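Local coordinates for tail fiber protein (Acinetobacter phage AM24, PDB 5W5P), which is a trimeric phage tailspike that probably recognises, and may depolymerise, the capsular polysaccharide of its Acinetobacter host during adsorption, at residues Arg272-Lys277 / Gly294-Asp299; Phe322-Ala327 / Leu352-Lys357; Thr254-Ser259 / Arg278-Thr283; Val219-Asp224 / Ala241-Thr246; Val260-Asn265 / Ser285-Glu290. All blocks are in the same frame, centred on the assembly; numbering follows the deposited sequence.

Interaction 1 of 5, residues Arg272-Lys277 / Gly294-Asp299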
# COMPACT_ATOMS: atom_id res chain seq x y z
N ARG A 272 -21.86 -0.87 11.29
CA ARG A 272 -20.67 -0.04 11.21
C ARG A 272 -19.45 -0.92 11.41
O ARG A 272 -19.51 -1.94 12.10
CB ARG A 272 -20.66 1.08 12.27
CG ARG A 272 -21.84 2.03 12.22
CD ARG A 272 -21.62 3.14 11.22
NE ARG A 272 -22.64 4.18 11.35
CZ ARG A 272 -23.77 4.20 10.66
NH1 ARG A 272 -24.64 5.18 10.85
NH2 ARG A 272 -24.04 3.24 9.78
N ILE A 273 -18.34 -0.51 10.80
CA ILE A 273 -17.06 -1.11 11.13
C ILE A 273 -16.47 -0.44 12.36
O ILE A 273 -16.14 -1.10 13.36
CB ILE A 273 -16.09 -1.03 9.93
CG1 ILE A 273 -16.69 -1.73 8.71
CG2 ILE A 273 -14.76 -1.65 10.29
CD1 ILE A 273 -15.82 -1.62 7.46
N ILE A 274 -16.36 0.89 12.32
CA ILE A 274 -15.93 1.69 13.46
C ILE A 274 -16.99 2.76 13.70
O ILE A 274 -17.43 3.42 12.76
CB ILE A 274 -14.55 2.34 13.21
CG1 ILE A 274 -13.48 1.26 13.03
CG2 ILE A 274 -14.19 3.28 14.36
CD1 ILE A 274 -12.07 1.83 12.89
N ASP A 275 -17.39 2.91 14.96
CA ASP A 275 -18.44 3.86 15.34
C ASP A 275 -17.89 4.77 16.43
O ASP A 275 -17.87 4.39 17.61
CB ASP A 275 -19.69 3.11 15.81
CG ASP A 275 -20.84 4.04 16.12
OD1 ASP A 275 -21.69 3.68 16.96
OD2 ASP A 275 -20.89 5.14 15.52
N SER A 276 -17.44 5.96 16.05
CA SER A 276 -16.90 6.92 17.01
C SER A 276 -16.92 8.31 16.37
O SER A 276 -17.61 8.54 15.37
CB SER A 276 -15.50 6.49 17.46
OG SER A 276 -15.06 7.29 18.55
N LYS A 277 -16.17 9.24 16.96
CA LYS A 277 -16.07 10.60 16.45
C LYS A 277 -14.64 11.07 16.23
O LYS A 277 -14.44 12.15 15.66
CB LYS A 277 -16.76 11.59 17.41
CG LYS A 277 -18.26 11.35 17.59
CD LYS A 277 -19.00 11.61 16.29
CE LYS A 277 -20.50 11.69 16.49
NZ LYS A 277 -21.16 12.18 15.25
N GLY A 294 -22.66 0.33 6.79
CA GLY A 294 -21.79 1.45 7.11
C GLY A 294 -20.38 1.00 7.43
O GLY A 294 -20.18 -0.09 7.97
N GLY A 295 -19.40 1.83 7.09
CA GLY A 295 -18.01 1.49 7.35
C GLY A 295 -17.38 2.27 8.48
O GLY A 295 -17.82 2.18 9.63
N VAL A 296 -16.35 3.05 8.16
CA VAL A 296 -15.59 3.79 9.17
C VAL A 296 -16.27 5.14 9.39
O VAL A 296 -16.18 6.03 8.54
CB VAL A 296 -14.13 3.98 8.75
CG1 VAL A 296 -13.33 4.59 9.88
CG2 VAL A 296 -13.54 2.65 8.31
N TYR A 297 -16.94 5.29 10.52
CA TYR A 297 -17.56 6.56 10.90
C TYR A 297 -16.71 7.20 11.99
O TYR A 297 -16.64 6.69 13.12
CB TYR A 297 -18.99 6.34 11.39
CG TYR A 297 -20.05 6.28 10.30
CD1 TYR A 297 -19.93 5.39 9.24
CD2 TYR A 297 -21.16 7.11 10.34
CE1 TYR A 297 -20.91 5.32 8.25
CE2 TYR A 297 -22.14 7.05 9.36
CZ TYR A 297 -22.01 6.16 8.32
OH TYR A 297 -22.98 6.10 7.35
N LEU A 298 -16.03 8.30 11.64
CA LEU A 298 -15.25 9.11 12.58
C LEU A 298 -15.48 10.57 12.20
O LEU A 298 -14.60 11.26 11.70
CB LEU A 298 -13.76 8.74 12.54
CG LEU A 298 -13.35 7.31 12.88
CD1 LEU A 298 -11.93 7.02 12.41
CD2 LEU A 298 -13.50 7.03 14.37
N ASP A 299 -16.71 11.05 12.43
CA ASP A 299 -17.16 12.33 11.88
C ASP A 299 -17.35 13.40 12.95
O ASP A 299 -18.28 14.21 12.88
CB ASP A 299 -18.45 12.14 11.09
CG ASP A 299 -19.51 11.38 11.86
OD1 ASP A 299 -19.21 10.86 12.96
OD2 ASP A 299 -20.66 11.30 11.36
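Arg272-Lys277 and Gly294-Asp299 run parallel, the axes of strands 274-276 and 294-298 29° apart, with Ile274 paired to Val296 and Asp275 to Tyr297. Gly295 O takes the N-H of Ile273 at 3.0 Å, where the chain turns a corner, and more weakly that of Ile274; further on, Tyr297 N donates to Ile274 O and Ser276 N to Tyr297 O. The outer face carries a cation-pi stack. A bend at chi2 (-84°) brings Arg272 CD over the Tyr297 ring, a CH-pi contact, and the guanidinium beyond it lies flat on the same face, planes 14° apart and Arg272 CZ 3.7 Å from the Tyr297 ring centroid. Tyr297 OH is hydrogen-bonded to Asp345. Farther along, Lys277 NZ makes a weak salt bridge to Asp299 OD1 at 3.3 Å, while OD2 is taken by Lys324. The other face is aliphatic: Ile274 CG2 meets Leu298 CD2 at 3.8 Å, and Ser276 CB touches the same methyl. This is one rung-to-rung step of a parallel beta-helix. Strand 241-244 flanks it on the 272-276 side and strand 321-328 on the other, while Ile274 and Val296 pack inward on Val284 of strand 279-285.

Interaction 2 of 5, residues Phe322-Ala327 / Leu352-Lys357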
# COMPACT_ATOMS: atom_id res chain seq x y z
N PHE A 322 -19.06 3.94 2.90
CA PHE A 322 -17.86 3.23 3.35
C PHE A 322 -17.12 4.00 4.43
O PHE A 322 -16.48 3.39 5.30
CB PHE A 322 -16.93 2.96 2.16
CG PHE A 322 -15.59 2.42 2.57
CD1 PHE A 322 -15.48 1.14 3.10
CD2 PHE A 322 -14.44 3.19 2.43
CE1 PHE A 322 -14.25 0.63 3.48
CE2 PHE A 322 -13.21 2.69 2.81
CZ PHE A 322 -13.11 1.41 3.34
N ALA A 323 -17.17 5.34 4.40
CA ALA A 323 -16.41 6.12 5.37
C ALA A 323 -17.02 7.52 5.45
O ALA A 323 -16.95 8.28 4.48
CB ALA A 323 -14.94 6.18 5.00
N LYS A 324 -17.60 7.85 6.59
CA LYS A 324 -18.10 9.19 6.85
C LYS A 324 -17.13 9.74 7.90
O LYS A 324 -17.26 9.47 9.10
CB LYS A 324 -19.55 9.19 7.31
CG LYS A 324 -20.05 10.51 7.92
CD LYS A 324 -21.53 10.52 8.38
CE LYS A 324 -22.16 11.87 8.14
NZ LYS A 324 -21.69 12.82 9.19
N LEU A 325 -16.14 10.48 7.44
CA LEU A 325 -15.07 10.98 8.29
C LEU A 325 -15.18 12.49 8.48
O LEU A 325 -15.76 13.21 7.65
CB LEU A 325 -13.70 10.65 7.67
CG LEU A 325 -13.50 9.18 7.31
CD1 LEU A 325 -12.14 8.95 6.64
CD2 LEU A 325 -13.64 8.29 8.54
N GLY A 326 -14.61 12.95 9.59
CA GLY A 326 -14.42 14.37 9.85
C GLY A 326 -13.19 14.89 9.14
O GLY A 326 -12.80 14.41 8.07
N ALA A 327 -12.56 15.90 9.74
CA ALA A 327 -11.28 16.37 9.25
C ALA A 327 -10.25 15.25 9.33
O ALA A 327 -10.08 14.62 10.38
CB ALA A 327 -10.81 17.58 10.06
N LEU A 352 -19.92 7.70 -1.38
CA LEU A 352 -19.28 6.54 -0.79
C LEU A 352 -18.38 6.93 0.37
O LEU A 352 -18.25 6.16 1.34
CB LEU A 352 -18.46 5.79 -1.85
CG LEU A 352 -19.24 4.73 -2.62
CD1 LEU A 352 -18.42 4.22 -3.78
CD2 LEU A 352 -19.64 3.59 -1.68
N ILE A 353 -17.75 8.09 0.29
CA ILE A 353 -16.86 8.59 1.34
C ILE A 353 -17.16 10.06 1.57
O ILE A 353 -17.30 10.83 0.62
CB ILE A 353 -15.37 8.40 0.97
CG1 ILE A 353 -15.03 6.91 0.90
CG2 ILE A 353 -14.48 9.12 1.97
CD1 ILE A 353 -13.68 6.62 0.29
N GLU A 354 -17.29 10.43 2.84
CA GLU A 354 -17.40 11.82 3.24
C GLU A 354 -16.15 12.20 4.01
O GLU A 354 -15.73 11.47 4.91
CB GLU A 354 -18.65 12.05 4.09
CG GLU A 354 -18.67 13.39 4.81
CD GLU A 354 -19.87 13.55 5.71
OE1 GLU A 354 -21.01 13.39 5.22
OE2 GLU A 354 -19.68 13.84 6.91
N LEU A 355 -15.54 13.33 3.64
CA LEU A 355 -14.40 13.89 4.33
C LEU A 355 -14.76 15.27 4.85
O LEU A 355 -15.81 15.84 4.52
CB LEU A 355 -13.17 13.98 3.42
CG LEU A 355 -12.72 12.69 2.71
CD1 LEU A 355 -11.53 12.95 1.79
CD2 LEU A 355 -12.41 11.57 3.72
N GLY A 356 -13.88 15.82 5.68
CA GLY A 356 -14.00 17.21 6.06
C GLY A 356 -13.45 18.13 4.99
O GLY A 356 -12.46 17.82 4.32
N LYS A 357 -14.09 19.29 4.84
CA LYS A 357 -15.20 19.71 5.68
C LYS A 357 -16.54 19.36 5.06
O LYS A 357 -16.76 19.51 3.86
CB LYS A 357 -15.12 21.23 5.93
CG LYS A 357 -16.47 21.94 6.01
CD LYS A 357 -16.30 23.45 6.10
CE LYS A 357 -15.69 23.88 7.42
NZ LYS A 357 -16.63 23.72 8.57
O HOH W 1 -22.66 14.96 6.73
O HOH W 2 -17.35 15.00 7.37
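Lys324 and Glu354 lie side by side and point the same way from neighbouring strands. Each CG is anti to its backbone N (chi1 166° for Lys324, 167° for Glu354), which starts both chains off in the same direction. Lys324 then bends at chi3 and chi4, and NZ comes back to Glu354 OE2 at 3.2 Å, a weak salt bridge; Lys324 CE also rests against the carboxylate, 3.5 Å from Glu354 OE1. A water donates to Glu354 OE1 and weakly accepts from Lys324 NZ. The same ammonium has a stronger partner in Asp299 of the preceding rung, so it is shared between two carboxylates, which should help keep both ionised. Leu349 of helix 346-349 packs on both side chains.

The opposite face carries Ala323 and Ile353, with Ala323 CB 4.2 Å from Ile353 CG1. Next to them Phe322, at the corner, lies alongside Ile353, whose CG1 meets the ring at its edge, 4.1 Å from Phe322 CD2. Leu325 and Leu355 also run side by side, Leu325 CD1 against Leu355 CD2 at 3.9 Å. These are successive turns of a right-handed parallel beta-helix, a fold common in phage tailspikes, with side chains stacked in register.

The backbones keep the side chains in step. Glu354 N binds Ala323 O at 2.7 Å, and Leu325 N reaches Glu354 O at the same distance. At the corner Leu352 O receives Phe322 N and, weakly, Ala323 N. Gly356 N binds Gly326 O. Inside, Phe322 meets Trp316 and Phe338 edge-to-face, and Phe369 of strand 365-375 covers Ile353 and Leu355.

Interaction 3 of 5, residues Thr254-Ser259 / Arg278-Thr283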
# COMPACT_ATOMS: atom_id res chain seq x y z
N THR A 254 -15.00 13.97 22.82
CA THR A 254 -15.78 12.81 22.42
C THR A 254 -14.93 11.56 22.63
O THR A 254 -13.74 11.64 22.95
CB THR A 254 -16.22 12.88 20.95
OG1 THR A 254 -15.08 12.71 20.10
CG2 THR A 254 -16.87 14.22 20.64
N GLY A 255 -15.55 10.40 22.46
CA GLY A 255 -14.79 9.17 22.41
C GLY A 255 -13.87 9.13 21.20
O GLY A 255 -14.03 9.88 20.24
N TYR A 256 -12.89 8.24 21.26
CA TYR A 256 -11.98 8.08 20.14
C TYR A 256 -11.39 6.67 20.14
O TYR A 256 -11.38 5.98 21.16
CB TYR A 256 -10.87 9.12 20.16
CG TYR A 256 -9.97 9.08 21.38
CD1 TYR A 256 -10.31 9.78 22.53
CD2 TYR A 256 -8.79 8.36 21.36
CE1 TYR A 256 -9.49 9.76 23.64
CE2 TYR A 256 -7.96 8.32 22.47
CZ TYR A 256 -8.31 9.03 23.61
OH TYR A 256 -7.49 9.00 24.71
N VAL A 257 -10.91 6.27 18.98
CA VAL A 257 -10.19 5.01 18.81
C VAL A 257 -8.72 5.35 18.59
O VAL A 257 -8.38 6.41 18.06
CB VAL A 257 -10.76 4.17 17.65
CG1 VAL A 257 -12.24 3.88 17.88
CG2 VAL A 257 -10.55 4.86 16.32
N GLN A 258 -7.84 4.44 19.01
CA GLN A 258 -6.41 4.70 18.92
C GLN A 258 -5.69 3.41 18.53
O GLN A 258 -5.77 2.41 19.25
CB GLN A 258 -5.87 5.26 20.23
CG GLN A 258 -4.37 5.26 20.34
CD GLN A 258 -3.88 5.80 21.67
OE1 GLN A 258 -2.79 5.46 22.12
NE2 GLN A 258 -4.68 6.66 22.30
N SER A 259 -4.99 3.44 17.40
CA SER A 259 -4.18 2.33 16.91
C SER A 259 -5.00 1.04 16.83
O SER A 259 -4.80 0.09 17.57
CB SER A 259 -2.94 2.13 17.79
OG SER A 259 -2.04 3.22 17.67
N ARG A 278 -13.65 10.29 16.63
CA ARG A 278 -12.25 10.71 16.56
C ARG A 278 -11.39 9.45 16.47
O ARG A 278 -11.77 8.39 16.98
CB ARG A 278 -11.88 11.56 17.78
CG ARG A 278 -10.45 12.07 17.80
CD ARG A 278 -10.40 13.57 17.61
NE ARG A 278 -9.08 14.15 17.84
CZ ARG A 278 -8.01 13.95 17.07
NH1 ARG A 278 -6.86 14.54 17.38
NH2 ARG A 278 -8.08 13.17 16.00
N GLY A 279 -10.25 9.57 15.80
CA GLY A 279 -9.40 8.42 15.57
C GLY A 279 -7.94 8.81 15.51
O GLY A 279 -7.59 9.92 15.12
N PHE A 280 -7.08 7.87 15.91
CA PHE A 280 -5.63 8.01 15.79
C PHE A 280 -5.10 6.71 15.21
O PHE A 280 -5.35 5.64 15.77
CB PHE A 280 -4.96 8.28 17.14
CG PHE A 280 -5.45 9.53 17.84
CD1 PHE A 280 -6.58 9.49 18.65
CD2 PHE A 280 -4.76 10.73 17.71
CE1 PHE A 280 -7.02 10.63 19.30
CE2 PHE A 280 -5.20 11.87 18.36
CZ PHE A 280 -6.34 11.82 19.16
N ASN A 281 -4.36 6.80 14.11
CA ASN A 281 -3.63 5.67 13.54
C ASN A 281 -4.56 4.48 13.30
O ASN A 281 -4.47 3.43 13.93
CB ASN A 281 -2.46 5.29 14.45
CG ASN A 281 -1.65 4.14 13.91
OD1 ASN A 281 -1.29 4.10 12.73
ND2 ASN A 281 -1.35 3.17 14.78
N VAL A 282 -5.47 4.69 12.35
CA VAL A 282 -6.56 3.76 12.07
C VAL A 282 -6.26 3.09 10.74
O VAL A 282 -5.84 3.74 9.78
CB VAL A 282 -7.91 4.49 12.04
CG1 VAL A 282 -9.02 3.59 11.48
CG2 VAL A 282 -8.26 5.02 13.42
N THR A 283 -6.45 1.77 10.69
CA THR A 283 -6.23 0.99 9.48
C THR A 283 -7.43 0.08 9.25
O THR A 283 -7.82 -0.68 10.16
CB THR A 283 -4.95 0.15 9.56
OG1 THR A 283 -3.86 0.98 9.98
CG2 THR A 283 -4.63 -0.45 8.21
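Tyr256 and Phe280 form an offset edge-to-face pair, the edge of Phe280 turned toward the face of Tyr256 with planes at 80° and centroids 5.4 Å apart. The nearest atoms are Phe280 CE1 and Tyr256 CD2, at 3.5 Å. Below the ring, Tyr256 CB lies 3.6 Å from Arg278 CB. At the other end Asn281 ND2 gives a nearly straight bond to Ser259 OG at 3.0 Å, with the oxygen in the amide plane. On the other face Val257 CG2 touches Val282 CG2 at 3.7 Å, the two side chains crossing at about a right angle.

Backbone hydrogen bonds between the parallel strands hold these groups in register: Val257 N to Arg278 O, Phe280 N to Val257 O, and Ser259 N to Phe280 O at 2.8 Å. Ser259 and Asn281 both have left-handed backbone angles (phi 54° and 55°), so consecutive turns of the beta-helix bend at the same place.

One shell out, the Arg278 guanidinium is layered over Phe280, with CZ of the ring above it toward the rim, and is itself held by Glu252, Ala305 and Asn307. Arg249 makes a cation-pi contact with Tyr256. Phe280 and Asn281 also pack on Tyr337 of the second subunit. The chemistry is thus divided: aromatic rings and arginines pack together on one face, while valines meet inside. With ND2 donating to Ser259 and OD1 accepting from Arg310, the Asn281 amide has its rotation fixed at the bend.

Interaction 4 of 5, residues Val219-Asp224 / Ala241-Thr246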
# COMPACT_ATOMS: atom_id res chain seq x y z
N VAL A 219 -21.59 -4.99 19.92
CA VAL A 219 -20.29 -4.37 19.71
C VAL A 219 -19.24 -5.33 20.25
O VAL A 219 -19.39 -5.86 21.36
CB VAL A 219 -20.19 -3.00 20.39
CG1 VAL A 219 -18.76 -2.46 20.30
CG2 VAL A 219 -21.20 -2.02 19.79
N VAL A 220 -18.18 -5.57 19.47
CA VAL A 220 -17.17 -6.56 19.84
C VAL A 220 -16.08 -5.92 20.68
O VAL A 220 -15.81 -6.36 21.80
CB VAL A 220 -16.57 -7.24 18.59
CG1 VAL A 220 -15.57 -8.32 18.99
CG2 VAL A 220 -17.68 -7.82 17.72
N VAL A 221 -15.45 -4.87 20.16
CA VAL A 221 -14.33 -4.21 20.82
C VAL A 221 -14.77 -2.84 21.32
O VAL A 221 -15.32 -2.04 20.56
CB VAL A 221 -13.12 -4.09 19.87
CG1 VAL A 221 -12.07 -3.15 20.46
CG2 VAL A 221 -12.52 -5.46 19.58
N ASN A 222 -14.54 -2.58 22.61
CA ASN A 222 -14.72 -1.26 23.18
C ASN A 222 -13.47 -0.45 22.89
O ASN A 222 -12.45 -0.61 23.56
CB ASN A 222 -14.99 -1.34 24.68
CG ASN A 222 -15.44 -0.02 25.27
OD1 ASN A 222 -15.05 1.06 24.80
ND2 ASN A 222 -16.27 -0.08 26.31
N GLY A 223 -13.55 0.42 21.89
CA GLY A 223 -12.39 1.21 21.49
C GLY A 223 -12.02 2.32 22.45
O GLY A 223 -10.96 2.93 22.28
N ASP A 224 -12.87 2.61 23.44
CA ASP A 224 -12.50 3.56 24.48
C ASP A 224 -11.38 3.03 25.35
O ASP A 224 -10.61 3.81 25.92
CB ASP A 224 -13.70 3.89 25.37
CG ASP A 224 -14.71 4.80 24.70
OD1 ASP A 224 -14.32 5.88 24.19
OD2 ASP A 224 -15.90 4.44 24.70
N ALA A 241 -21.37 -2.85 15.46
CA ALA A 241 -20.10 -2.16 15.32
C ALA A 241 -18.99 -3.10 15.76
O ALA A 241 -19.08 -3.70 16.84
CB ALA A 241 -20.06 -0.87 16.15
N LEU A 242 -17.94 -3.22 14.94
CA LEU A 242 -16.77 -3.97 15.38
C LEU A 242 -16.06 -3.23 16.51
O LEU A 242 -15.69 -3.83 17.52
CB LEU A 242 -15.81 -4.19 14.20
CG LEU A 242 -16.02 -5.44 13.35
CD1 LEU A 242 -17.33 -5.39 12.57
CD2 LEU A 242 -14.83 -5.64 12.40
N VAL A 243 -15.88 -1.92 16.35
CA VAL A 243 -15.26 -1.06 17.36
C VAL A 243 -16.17 0.13 17.60
O VAL A 243 -16.65 0.76 16.65
CB VAL A 243 -13.86 -0.58 16.94
CG1 VAL A 243 -13.19 0.16 18.09
CG2 VAL A 243 -13.01 -1.76 16.49
N ARG A 244 -16.40 0.46 18.87
CA ARG A 244 -17.17 1.63 19.25
C ARG A 244 -16.44 2.33 20.38
O ARG A 244 -15.80 1.68 21.22
CB ARG A 244 -18.60 1.25 19.67
CG ARG A 244 -19.42 2.42 20.19
CD ARG A 244 -20.89 2.06 20.34
NE ARG A 244 -21.52 1.79 19.05
CZ ARG A 244 -22.69 1.18 18.89
NH1 ARG A 244 -23.40 0.79 19.94
NH2 ARG A 244 -23.16 0.97 17.67
N ALA A 245 -16.50 3.66 20.39
CA ALA A 245 -15.90 4.45 21.45
C ALA A 245 -16.69 5.75 21.58
O ALA A 245 -16.73 6.54 20.64
CB ALA A 245 -14.42 4.74 21.15
N THR A 246 -17.33 5.95 22.74
CA THR A 246 -18.15 7.13 22.98
C THR A 246 -17.80 7.87 24.27
O THR A 246 -18.57 8.74 24.69
CB THR A 246 -19.65 6.78 23.01
OG1 THR A 246 -19.97 6.16 24.26
CG2 THR A 246 -20.02 5.85 21.86
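Arg244 reaches back over Val219 from the neighbouring strand, the two side chains crossing at about a right angle. Its CB starts against Val219 CG1 at 3.8 Å. Arg244 CD passes 4.1 Å from Val219 CG2. A bend at chi3 (-66°) then sets Arg244 NE 3.9 Å from Val219 CG2. At the tip Arg244 CZ and NH1 both lie 3.6 Å from Val219 CG2, which sits over one face of the guanidinium toward its rim. The N-H groups are used around this apolar contact: NE pairs with Asp275 in a salt bridge, and NH1 is hydrogen-bonded to Gln217 and Asn178.

Beneath, the strands are parallel, with Val221 beside Val243 and their side chains turned to the face away from Arg244. Val221 N binds Leu242 O at 2.8 Å, Arg244 N returns to Val221 O, and Gly223 N meets Arg244 O. At the end of the strand Asn222 OD1 accepts Asp224 N in an Asx turn, and Asp224 OD2 takes Thr246 N at 2.9 Å on its syn side. Asp224 OD1 is salt-bridged to Arg249. Val243 CG1 lies 3.6 Å from Gly223 CA.

These are two successive turns of one beta-helix face. Strand 219-222 is the outermost of its sheet within the chain, strand 272-276 follows on the far side of 241-244, and Val221 and Val243 pack inward on Met231 of strand 229-232.

Interaction 5 of 5, residues Val260-Asn265 / Ser285-Glu290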
# COMPACT_ATOMS: atom_id res chain seq x y z
N VAL A 260 -5.95 1.06 15.89
CA VAL A 260 -6.80 -0.09 15.60
C VAL A 260 -6.57 -0.47 14.14
O VAL A 260 -6.71 0.38 13.25
CB VAL A 260 -8.28 0.21 15.87
CG1 VAL A 260 -9.16 -0.94 15.37
CG2 VAL A 260 -8.51 0.46 17.35
N THR A 261 -6.21 -1.73 13.90
CA THR A 261 -5.99 -2.26 12.57
C THR A 261 -7.00 -3.37 12.32
O THR A 261 -6.99 -4.39 13.01
CB THR A 261 -4.56 -2.80 12.41
OG1 THR A 261 -3.62 -1.73 12.54
CG2 THR A 261 -4.38 -3.47 11.05
N ILE A 262 -7.87 -3.16 11.33
CA ILE A 262 -8.92 -4.11 10.97
C ILE A 262 -8.59 -4.61 9.57
O ILE A 262 -8.79 -3.88 8.58
CB ILE A 262 -10.31 -3.46 11.03
CG1 ILE A 262 -10.56 -2.91 12.43
CG2 ILE A 262 -11.38 -4.45 10.62
CD1 ILE A 262 -11.90 -2.24 12.60
N GLU A 263 -8.10 -5.84 9.47
CA GLU A 263 -7.50 -6.34 8.24
C GLU A 263 -7.83 -7.81 8.04
O GLU A 263 -7.79 -8.59 9.00
CB GLU A 263 -5.98 -6.13 8.26
CG GLU A 263 -5.29 -6.31 6.91
CD GLU A 263 -3.80 -6.01 6.96
OE1 GLU A 263 -3.18 -5.90 5.89
OE2 GLU A 263 -3.25 -5.89 8.08
N GLU A 264 -8.14 -8.19 6.80
CA GLU A 264 -8.32 -9.59 6.39
C GLU A 264 -9.45 -10.27 7.17
O GLU A 264 -9.31 -11.39 7.66
CB GLU A 264 -7.01 -10.36 6.53
CG GLU A 264 -6.10 -10.23 5.31
CD GLU A 264 -4.66 -9.87 5.67
OE1 GLU A 264 -4.15 -10.41 6.69
OE2 GLU A 264 -4.04 -9.05 4.95
N ASN A 265 -10.60 -9.60 7.24
CA ASN A 265 -11.80 -10.14 7.87
C ASN A 265 -12.89 -10.37 6.84
O ASN A 265 -12.77 -9.96 5.68
CB ASN A 265 -12.32 -9.21 8.97
CG ASN A 265 -11.36 -9.07 10.13
OD1 ASN A 265 -11.12 -10.03 10.87
ND2 ASN A 265 -10.80 -7.88 10.30
N SER A 285 -8.13 -2.31 6.08
CA SER A 285 -7.63 -2.72 4.78
C SER A 285 -7.90 -4.20 4.51
O SER A 285 -7.86 -5.03 5.42
CB SER A 285 -6.13 -2.45 4.65
OG SER A 285 -5.84 -1.07 4.78
N ARG A 286 -8.17 -4.51 3.24
CA ARG A 286 -8.22 -5.88 2.73
C ARG A 286 -9.25 -6.73 3.47
O ARG A 286 -9.00 -7.87 3.86
CB ARG A 286 -6.82 -6.53 2.78
CG ARG A 286 -5.80 -5.90 1.84
CD ARG A 286 -4.36 -6.21 2.25
NE ARG A 286 -3.86 -5.30 3.28
CZ ARG A 286 -3.28 -4.13 3.04
NH1 ARG A 286 -3.11 -3.71 1.80
NH2 ARG A 286 -2.86 -3.37 4.04
N ASN A 287 -10.45 -6.18 3.64
CA ASN A 287 -11.57 -6.89 4.23
C ASN A 287 -12.63 -7.16 3.18
O ASN A 287 -12.92 -6.30 2.35
CB ASN A 287 -12.20 -6.11 5.39
CG ASN A 287 -11.20 -5.74 6.47
OD1 ASN A 287 -10.62 -4.65 6.44
ND2 ASN A 287 -11.02 -6.63 7.43
N PHE A 288 -13.21 -8.36 3.22
CA PHE A 288 -14.33 -8.73 2.35
C PHE A 288 -15.63 -8.29 3.02
O PHE A 288 -16.15 -8.98 3.89
CB PHE A 288 -14.33 -10.23 2.09
CG PHE A 288 -13.11 -10.73 1.35
CD1 PHE A 288 -12.55 -9.99 0.33
CD2 PHE A 288 -12.54 -11.96 1.68
CE1 PHE A 288 -11.44 -10.45 -0.36
CE2 PHE A 288 -11.42 -12.42 1.00
CZ PHE A 288 -10.87 -11.67 -0.02
N CYS A 289 -16.17 -7.14 2.61
CA CYS A 289 -17.38 -6.60 3.23
C CYS A 289 -18.55 -6.72 2.27
O CYS A 289 -18.55 -6.12 1.19
CB CYS A 289 -17.19 -5.14 3.64
SG CYS A 289 -15.61 -4.77 4.40
N GLU A 290 -19.57 -7.48 2.68
CA GLU A 290 -20.72 -7.80 1.84
C GLU A 290 -21.99 -7.30 2.52
O GLU A 290 -22.32 -7.75 3.62
CB GLU A 290 -20.81 -9.30 1.58
CG GLU A 290 -19.52 -9.92 1.04
CD GLU A 290 -19.42 -9.85 -0.48
OE1 GLU A 290 -20.18 -9.06 -1.10
OE2 GLU A 290 -18.60 -10.59 -1.06
O HOH W 3 -10.48 -10.83 3.98
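Glu263 lies alongside Arg286, both side chains pointing the same way, with Glu263 OE1 at the edge of the guanidinium, 2.8 Å from Arg286 NE. The bond arrives on the anti side of the carboxylate, and a weaker one from Arg286 NH2 reaches Glu263 OE1 at 3.2 Å. Carboxylate and guanidinium planes are 52° apart. The Glu263 chain stays extended beyond CG. Glu264 OE2 is near but beyond a salt bridge, 4.1 Å from Arg286 NE; its OE1 pairs with Lys232 of the third subunit. Arg286 lies close to the Arg286 of both neighbouring subunits, and Glu264 to Glu263 of the third, so the Glu263-Arg286 pair may partly offset like charges at the subunit interface.

Asn265 and Asn287 lie side by side, pointing the same way, at the turn. Glu264 and Arg286 both have left-handed backbone angles (phi 61° and 59°), so the two turns bend alike. Ser285 N binds Ile262 O at 3.0 Å, Glu264 N is held weakly by Ser285 O and Arg286 O, and Phe288 N meets Asn265 O at 3.0 Å. Ser285 OG turns to Asp312 N and the Asn265 amide to Met231 and Gly234.

The contact forms a corner of the beta-helix. Strand 260-263 runs beside 229-232 and 279-285, Ile262 faces strands 241-244 and 272-276 inside, and Phe288 packs on Leu315 of strand 315-317 and on Thr261 of the third subunit.

Overall arrangement
All five contacts join successive turns of one parallel beta-helix and are largely buried. Interactions 4, 1 and 2 follow one another along a single sheet, interaction 1 sharing a salt bridge with each of the other two. No other subunit touches these three, whose outer faces carry arginine, lysine and acids. Interactions 3 and 5 lie on other faces, joined by backbone bonds between Thr283 and both Val260 and Ile262, and both reach neighbouring subunits: aromatic and amide packing in interaction 3, clustered charges in interaction 5. Inside, Ile262 meets Ile273, Ile274 and Val243. Interaction 2 lies about 19 Å from interaction 4, centre to centre.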